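Long-range contacts in Cfl (Pectobacterium brasiliense, PDB 7A9J), which probably uses ATP to activate carboxylic acids, coronafacic acid among them, and joins them to amines as a member of the AMP-binding ligase family: residues 110-115 with 138-143; 372-377 with 409-414. The protein carries 1 engineered substitution. One frame throughout, in Å; residues are numbered along the deposited sequence.

Contact 1: residues 110-115 with 138-143; sequences EVKNLI and ESCTML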
ATOM      1  N   GLU A 110     -19.753   2.907  -8.730  1.00 38.75           N
ATOM      2  CA  GLU A 110     -18.399   3.402  -8.921  1.00 40.49           C
ATOM      3  C   GLU A 110     -17.650   2.577  -9.948  1.00 49.03           C
ATOM      4  O   GLU A 110     -16.846   3.107 -10.729  1.00 42.63           O
ATOM      5  CB  GLU A 110     -17.662   3.382  -7.589  1.00 40.68           C
ATOM      6  CG  GLU A 110     -18.099   4.596  -6.712  1.00 43.82           C
ATOM      7  CD  GLU A 110     -17.743   4.434  -5.245  1.00 59.89           C
ATOM      8  OE1 GLU A 110     -17.293   3.345  -4.845  1.00 49.41           O
ATOM      9  OE2 GLU A 110     -17.923   5.401  -4.478  1.00 62.13           O
ATOM     10  N   VAL A 111     -17.867   1.267  -9.921  1.00 37.03           N
ATOM     11  CA  VAL A 111     -17.271   0.388 -10.924  1.00 37.48           C
ATOM     12  C   VAL A 111     -17.753   0.784 -12.310  1.00 34.65           C
ATOM     13  O   VAL A 111     -16.953   0.961 -13.228  1.00 38.11           O
ATOM     14  CB  VAL A 111     -17.625  -1.068 -10.604  1.00 38.78           C
ATOM     15  CG1 VAL A 111     -17.280  -1.977 -11.832  1.00 39.20           C
ATOM     16  CG2 VAL A 111     -16.870  -1.518  -9.359  1.00 35.97           C
ATOM     17  N   LYS A 112     -19.072   0.984 -12.458  1.00 39.60           N
ATOM     18  CA  LYS A 112     -19.596   1.423 -13.743  1.00 43.47           C
ATOM     19  C   LYS A 112     -18.970   2.746 -14.179  1.00 47.54           C
ATOM     20  O   LYS A 112     -18.548   2.896 -15.335  1.00 44.02           O
ATOM     21  CB  LYS A 112     -21.109   1.530 -13.672  1.00 43.94           C
ATOM     22  CG  LYS A 112     -21.743   2.069 -14.983  1.00 49.41           C
ATOM     23  CD  LYS A 112     -23.257   1.915 -15.047  1.00 60.95           C
ATOM     24  CE  LYS A 112     -23.739   1.995 -16.503  1.00 49.03           C
ATOM     25  NZ  LYS A 112     -25.209   2.295 -16.559  1.00 52.02           N
ATOM     26  N   ASN A 113     -18.848   3.697 -13.250  1.00 41.57           N
ATOM     27  CA  ASN A 113     -18.232   4.976 -13.597  1.00 46.39           C
ATOM     28  C   ASN A 113     -16.819   4.803 -14.146  1.00 40.37           C
ATOM     29  O   ASN A 113     -16.458   5.440 -15.148  1.00 41.99           O
ATOM     30  CB  ASN A 113     -18.206   5.912 -12.393  1.00 43.39           C
ATOM     31  CG  ASN A 113     -17.636   7.271 -12.764  1.00 55.45           C
ATOM     32  OD1 ASN A 113     -18.153   7.938 -13.658  1.00 52.14           O
ATOM     33  ND2 ASN A 113     -16.534   7.655 -12.131  1.00 56.47           N
ATOM     34  N   LEU A 114     -15.996   3.943 -13.515  1.00 39.88           N
ATOM     35  CA  LEU A 114     -14.637   3.738 -14.021  1.00 38.78           C
ATOM     36  C   LEU A 114     -14.617   2.995 -15.351  1.00 43.24           C
ATOM     37  O   LEU A 114     -13.762   3.266 -16.197  1.00 36.40           O
ATOM     38  CB  LEU A 114     -13.777   2.981 -13.004  1.00 36.12           C
ATOM     39  CG  LEU A 114     -13.506   3.820 -11.747  1.00 41.71           C
ATOM     40  CD1 LEU A 114     -12.307   3.206 -10.997  1.00 44.91           C
ATOM     41  CD2 LEU A 114     -13.271   5.314 -12.042  1.00 46.00           C
ATOM     42  N   ILE A 115     -15.487   2.005 -15.532  1.00 36.43           N
ATOM     43  CA  ILE A 115     -15.516   1.327 -16.827  1.00 39.77           C
ATOM     44  C   ILE A 115     -15.810   2.328 -17.925  1.00 38.81           C
ATOM     45  O   ILE A 115     -15.161   2.324 -18.983  1.00 42.04           O
ATOM     46  CB  ILE A 115     -16.552   0.191 -16.816  1.00 36.00           C
ATOM     47  CG1 ILE A 115     -16.033  -0.958 -15.943  1.00 37.91           C
ATOM     48  CG2 ILE A 115     -16.838  -0.336 -18.248  1.00 37.16           C
ATOM     49  CD1 ILE A 115     -17.101  -2.053 -15.772  1.00 38.57           C
ATOM     50  N   GLU A 138     -23.027  -4.905 -17.562  1.00 40.84           N
ATOM     51  CA  GLU A 138     -23.640  -5.258 -18.836  1.00 47.94           C
ATOM     52  C   GLU A 138     -24.344  -4.093 -19.497  1.00 56.35           C
ATOM     53  O   GLU A 138     -24.712  -4.210 -20.671  1.00 54.93           O
ATOM     54  CB  GLU A 138     -24.601  -6.436 -18.653  1.00 46.66           C
ATOM     55  CG  GLU A 138     -23.805  -7.694 -18.295  1.00 44.42           C
ATOM     56  CD  GLU A 138     -24.642  -8.988 -18.216  1.00 48.75           C
ATOM     57  OE1 GLU A 138     -25.848  -8.935 -17.838  1.00 53.17           O
ATOM     58  OE2 GLU A 138     -24.077 -10.079 -18.533  1.00 48.83           O
ATOM     59  N   SER A 139     -24.539  -2.986 -18.789  1.00 49.91           N
ATOM     60  CA  SER A 139     -25.134  -1.812 -19.404  1.00 57.20           C
ATOM     61  C   SER A 139     -24.081  -0.834 -19.937  1.00 60.87           C
ATOM     62  O   SER A 139     -24.449   0.244 -20.426  1.00 57.69           O
ATOM     63  CB  SER A 139     -26.056  -1.112 -18.398  1.00 55.89           C
ATOM     64  OG  SER A 139     -25.281  -0.539 -17.352  1.00 55.62           O
ATOM     65  N   CYS A 140     -22.796  -1.194 -19.883  1.00 49.30           N
ATOM     66  CA  CYS A 140     -21.702  -0.386 -20.433  1.00 46.78           C
ATOM     67  C   CYS A 140     -21.551  -0.714 -21.913  1.00 53.77           C
ATOM     68  O   CYS A 140     -20.905  -1.694 -22.279  1.00 53.59           O
ATOM     69  CB  CYS A 140     -20.406  -0.644 -19.679  1.00 45.56           C
ATOM     70  SG  CYS A 140     -20.400  -0.001 -17.967  1.00 48.58           S
ATOM     71  N   THR A 141     -22.119   0.119 -22.776  1.00 52.87           N
ATOM     72  CA  THR A 141     -22.297  -0.343 -24.146  1.00 57.08           C
ATOM     73  C   THR A 141     -21.006  -0.363 -24.934  1.00 54.52           C
ATOM     74  O   THR A 141     -20.977  -0.950 -26.026  1.00 66.68           O
ATOM     75  CB  THR A 141     -23.321   0.524 -24.875  1.00 68.59           C
ATOM     76  OG1 THR A 141     -22.852   1.875 -24.907  1.00 75.07           O
ATOM     77  CG2 THR A 141     -24.655   0.432 -24.161  1.00 64.50           C
ATOM     78  N   MET A 142     -19.952   0.262 -24.417  1.00 56.70           N
ATOM     79  CA  MET A 142     -18.645   0.182 -25.030  1.00 51.32           C
ATOM     80  C   MET A 142     -17.970  -1.170 -24.797  1.00 50.93           C
ATOM     81  O   MET A 142     -17.009  -1.490 -25.513  1.00 49.83           O
ATOM     82  CB  MET A 142     -17.783   1.322 -24.495  1.00 53.05           C
ATOM     83  CG  MET A 142     -16.515   1.551 -25.239  1.00 61.67           C
ATOM     84  SD  MET A 142     -15.898   3.235 -25.016  1.00 96.15           S
ATOM     85  CE  MET A 142     -14.357   3.088 -25.924  1.00 69.36           C
ATOM     86  N   LEU A 143     -18.455  -1.990 -23.858  1.00 50.85           N
ATOM     87  CA  LEU A 143     -17.847  -3.310 -23.601  1.00 46.79           C
ATOM     88  C   LEU A 143     -18.205  -4.282 -24.719  1.00 52.30           C
ATOM     89  O   LEU A 143     -19.342  -4.745 -24.810  1.00 49.39           O
ATOM     90  CB  LEU A 143     -18.300  -3.869 -22.260  1.00 46.54           C
ATOM     91  CG  LEU A 143     -17.740  -3.084 -21.059  1.00 40.64           C
ATOM     92  CD1 LEU A 143     -18.240  -3.732 -19.773  1.00 45.72           C
ATOM     93  CD2 LEU A 143     -16.196  -2.974 -21.025  1.00 38.43           C
TER
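The nearest CA atoms of the two segments are those of Lys112 and Cys140, 7.2 Å apart. At that separation a regular turn of helix faces an irregular chain, and side chains do all the bridging. Residues 110-115 belong to helix 108-117, while 138-143 lead from helix 134-138 toward strand 145-148. The loop is not slack: a type I beta turn from Cys140 to Leu143, closed by Leu143 N on Cys140 O, aims both of these side chains at the helix.

Both meet Ile115. Its CG2 branch, placed anti to the backbone N, does the touching: it lies 3.6 Å from Cys140 SG and 3.9 Å from Leu143 CD2, with Leu143 CD1 and CG hardly farther off. The methyl thus touches the thiol and the leucine fork together.

This is the layering of a parallel alpha/beta sheet, here the five-strand sheet of the N-terminal region: helix 108-117 packs on strands 74-78 and 122-125 and against helix 134-138 and the loop after it. Ile115 and Leu143 both also meet Tyr123 of strand 122-125 and Ile137 of helix 134-138, and Ile115 reaches Ser76 on strand 74-78.

Toward the outer margin the chemistry becomes polar. Lys112 stretches out almost fully, its CG anti to the backbone N (chi1 177°). Its CG passes 3.9 Å from Cys140 SG, so the aliphatic stem packs against the sulfur, and the ammonium end continues along the loop to Ser139. There NZ gives a weak hydrogen bond to Ser139 OG, 2.9 Å long. The serine hydroxyl has a stronger partner in the carbonyl O of Glu136, which ties it back to helix 134-138.

Contact 2: residues 372-377 with 409-414; sequences QSSNGE and LVRQEN
Antiparallel strand pairing makes this contact: Gly376 of strand 376-381 and Val410 of strand 408-412 form a hydrogen-bonded pair, in a region where strand 376-381 also pairs with 365-368 and strand 408-412 with 418-423. Two backbone bonds close the pair: Gly376 N to Val410 O at 3.0 Å and Val410 N to Gly376 O at 2.9 Å. Glu377 and Leu409 follow as a non-hydrogen-bonded pair, their CA atoms 4.4 Å apart.

Leu409 shares a sheet face with Glu377, yet its CD2 methyl curls back over the neighbouring backbone, 3.6 Å from Glu377 N. Val410 points to the other face, against Ile368 of strand 365-368. The Glu377 carboxylate turns to Gly407 N.

Beyond the bridge the chain of 372-375 bends away through an ST turn, in which Ser373 OG accepts from Asn375 N. A water spans the widening gap, donating to Ser374 O and accepting from Gln412 N.

Asn375 and Arg411 run side by side in the same direction, amide and guanidinium planes 50° apart. The extended start of the Arg411 chain brings CD to 3.5 Å from Ser374 OG; the bend at chi3 (63°) then turns the guanidinium toward Asn375. Tyr436 OH holds Asn375 ND2, leaving OD1 turned to the arginine: NH1 reaches it from the guanidinium edge at 3.0 Å, tilted 27° from the carbonyl plane.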
ATOM      1  N   GLN A 372      13.780  28.416   6.100  1.00 58.39           N
ATOM      2  CA  GLN A 372      14.833  28.986   6.946  1.00 64.56           C
ATOM      3  C   GLN A 372      14.985  28.193   8.246  1.00 63.00           C
ATOM      4  O   GLN A 372      15.114  28.758   9.335  1.00 63.55           O
ATOM      5  CB  GLN A 372      14.571  30.463   7.223  1.00 62.70           C
ATOM      6  CG  GLN A 372      14.838  31.343   6.033  1.00 64.00           C
ATOM      7  CD  GLN A 372      16.320  31.382   5.658  1.00 52.81           C
ATOM      8  OE1 GLN A 372      17.135  31.941   6.389  1.00 60.66           O
ATOM      9  NE2 GLN A 372      16.660  30.765   4.524  1.00 65.66           N
ATOM     10  N   SER A 373      14.957  26.862   8.119  1.00 60.23           N
ATOM     11  CA  SER A 373      15.122  25.940   9.243  1.00 72.62           C
ATOM     12  C   SER A 373      15.439  24.568   8.664  1.00 62.21           C
ATOM     13  O   SER A 373      15.371  24.373   7.447  1.00 63.75           O
ATOM     14  CB  SER A 373      13.868  25.882  10.119  1.00 75.09           C
ATOM     15  OG  SER A 373      13.102  24.748   9.759  1.00 57.82           O
ATOM     16  N   SER A 374      15.757  23.594   9.541  1.00 57.85           N
ATOM     17  CA  SER A 374      16.062  22.262   9.026  1.00 66.79           C
ATOM     18  C   SER A 374      14.816  21.453   8.666  1.00 54.99           C
ATOM     19  O   SER A 374      14.952  20.388   8.031  1.00 54.86           O
ATOM     20  CB  SER A 374      16.903  21.462  10.030  1.00 70.16           C
ATOM     21  OG  SER A 374      16.216  21.318  11.265  1.00 80.78           O
ATOM     22  N   ASN A 375      13.611  21.891   9.071  1.00 50.14           N
ATOM     23  CA  ASN A 375      12.395  21.078   8.830  1.00 48.86           C
ATOM     24  C   ASN A 375      11.553  21.680   7.703  1.00 44.94           C
ATOM     25  O   ASN A 375      11.355  22.907   7.662  1.00 53.01           O
ATOM     26  CB  ASN A 375      11.552  21.028  10.116  1.00 58.68           C
ATOM     27  CG  ASN A 375      12.372  20.612  11.340  1.00 50.00           C
ATOM     28  OD1 ASN A 375      13.303  19.799  11.237  1.00 56.20           O
ATOM     29  ND2 ASN A 375      12.013  21.118  12.487  1.00 55.21           N
ATOM     30  N   GLY A 376      11.044  20.835   6.793  1.00 43.95           N
ATOM     31  CA  GLY A 376      10.147  21.431   5.819  1.00 45.09           C
ATOM     32  C   GLY A 376       9.359  20.375   5.085  1.00 39.53           C
ATOM     33  O   GLY A 376       9.528  19.177   5.308  1.00 38.86           O
ATOM     34  N   GLU A 377       8.478  20.838   4.201  1.00 41.51           N
ATOM     35  CA  GLU A 377       7.695  19.894   3.400  1.00 40.58           C
ATOM     36  C   GLU A 377       8.555  19.056   2.455  1.00 38.51           C
ATOM     37  O   GLU A 377       9.403  19.581   1.730  1.00 39.54           O
ATOM     38  CB  GLU A 377       6.622  20.643   2.595  1.00 45.33           C
ATOM     39  CG  GLU A 377       5.737  19.635   1.859  1.00 46.76           C
ATOM     40  CD  GLU A 377       4.544  20.254   1.133  1.00 60.27           C
ATOM     41  OE1 GLU A 377       4.508  21.502   0.968  1.00 54.66           O
ATOM     42  OE2 GLU A 377       3.659  19.465   0.719  1.00 52.37           O
ATOM     43  N   LEU A 409       5.997  16.773   6.570  1.00 38.32           N
ATOM     44  CA  LEU A 409       7.172  17.499   7.049  1.00 34.47           C
ATOM     45  C   LEU A 409       8.286  16.518   7.389  1.00 33.10           C
ATOM     46  O   LEU A 409       8.036  15.476   7.991  1.00 34.56           O
ATOM     47  CB  LEU A 409       6.815  18.255   8.291  1.00 39.31           C
ATOM     48  CG  LEU A 409       5.744  19.322   8.080  1.00 41.04           C
ATOM     49  CD1 LEU A 409       5.509  20.089   9.379  1.00 42.54           C
ATOM     50  CD2 LEU A 409       6.263  20.291   7.028  1.00 49.71           C
ATOM     51  N   VAL A 410       9.513  16.861   7.034  1.00 36.33           N
ATOM     52  CA  VAL A 410      10.648  15.975   7.300  1.00 32.37           C
ATOM     53  C   VAL A 410      11.871  16.823   7.642  1.00 33.46           C
ATOM     54  O   VAL A 410      11.913  18.051   7.464  1.00 35.95           O
ATOM     55  CB  VAL A 410      11.012  15.046   6.125  1.00 30.91           C
ATOM     56  CG1 VAL A 410       9.877  14.049   5.805  1.00 31.77           C
ATOM     57  CG2 VAL A 410      11.414  15.899   4.904  1.00 34.67           C
ATOM     58  N   ARG A 411      12.899  16.121   8.123  1.00 35.00           N
ATOM     59  CA  ARG A 411      14.229  16.658   8.280  1.00 33.84           C
ATOM     60  C   ARG A 411      15.160  15.566   7.813  1.00 34.95           C
ATOM     61  O   ARG A 411      14.911  14.397   8.100  1.00 35.86           O
ATOM     62  CB  ARG A 411      14.553  17.010   9.745  1.00 35.24           C
ATOM     63  CG  ARG A 411      15.981  17.387   9.934  1.00 47.22           C
ATOM     64  CD  ARG A 411      16.240  17.794  11.376  1.00 50.41           C
ATOM     65  NE  ARG A 411      16.014  16.694  12.329  1.00 51.08           N
ATOM     66  CZ  ARG A 411      15.016  16.699  13.217  1.00 50.32           C
ATOM     67  NH1 ARG A 411      14.139  17.699  13.247  1.00 56.82           N
ATOM     68  NH2 ARG A 411      14.904  15.709  14.088  1.00 56.89           N
ATOM     69  N   GLN A 412      16.193  15.916   7.058  1.00 36.25           N
ATOM     70  CA  GLN A 412      17.051  14.876   6.513  1.00 35.69           C
ATOM     71  C   GLN A 412      18.306  14.825   7.376  1.00 36.28           C
ATOM     72  O   GLN A 412      18.925  15.844   7.623  1.00 38.43           O
ATOM     73  CB  GLN A 412      17.385  15.164   5.062  1.00 37.20           C
ATOM     74  CG  GLN A 412      18.174  14.076   4.344  1.00 38.55           C
ATOM     75  CD  GLN A 412      18.699  14.682   3.072  1.00 56.01           C
ATOM     76  OE1 GLN A 412      18.205  14.400   2.006  1.00 44.41           O
ATOM     77  NE2 GLN A 412      19.642  15.617   3.202  1.00 65.75           N
ATOM     78  N   GLU A 413      18.650  13.635   7.859  1.00 32.76           N
ATOM     79  CA  GLU A 413      19.841  13.504   8.699  1.00 34.43           C
ATOM     80  C   GLU A 413      21.078  13.375   7.809  1.00 33.70           C
ATOM     81  O   GLU A 413      20.996  13.184   6.580  1.00 36.21           O
ATOM     82  CB  GLU A 413      19.727  12.253   9.599  1.00 42.86           C
ATOM     83  CG  GLU A 413      18.493  12.264  10.539  1.00 42.19           C
ATOM     84  CD  GLU A 413      18.863  12.575  11.970  1.00 62.87           C
ATOM     85  OE1 GLU A 413      18.692  11.664  12.810  1.00 69.04           O
ATOM     86  OE2 GLU A 413      19.343  13.704  12.254  1.00 72.05           O
ATOM     87  N   ASN A 414      22.227  13.404   8.472  1.00 39.26           N
ATOM     88  CA  ASN A 414      23.509  13.299   7.794  1.00 42.13           C
ATOM     89  C   ASN A 414      23.638  12.050   6.957  1.00 38.04           C
ATOM     90  O   ASN A 414      24.221  12.096   5.878  1.00 40.86           O
ATOM     91  CB  ASN A 414      24.604  13.363   8.837  1.00 38.63           C
ATOM     92  CG  ASN A 414      24.796  14.803   9.350  1.00 62.45           C
ATOM     93  OD1 ASN A 414      24.581  15.758   8.585  1.00 62.14           O
ATOM     94  ND2 ASN A 414      25.142  14.968  10.630  1.00 69.87           N
TER
HETATM   95  O   HOH W   1      16.600  18.706   6.518  1.00 37.90           O

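In the fold
The two contacts illustrate how place in the fold sets the chemistry. They lie on opposite sides of the chain's centre, their own centres about 46 Å apart, and share no helix or strand. Contact 1 is the buried one: it joins a helix packed on a parallel sheet to a loop leading into one of its strands, without any backbone bond between them; methyls and a thiol do most of the work, with a weak polar link at its margin. Contact 2, only partly buried, pairs two antiparallel strands, so the backbone itself supplies the main bonds. Its side chains add an amide-guanidinium bond and its edge a bridging water, in keeping with the more open position of residues 372-375.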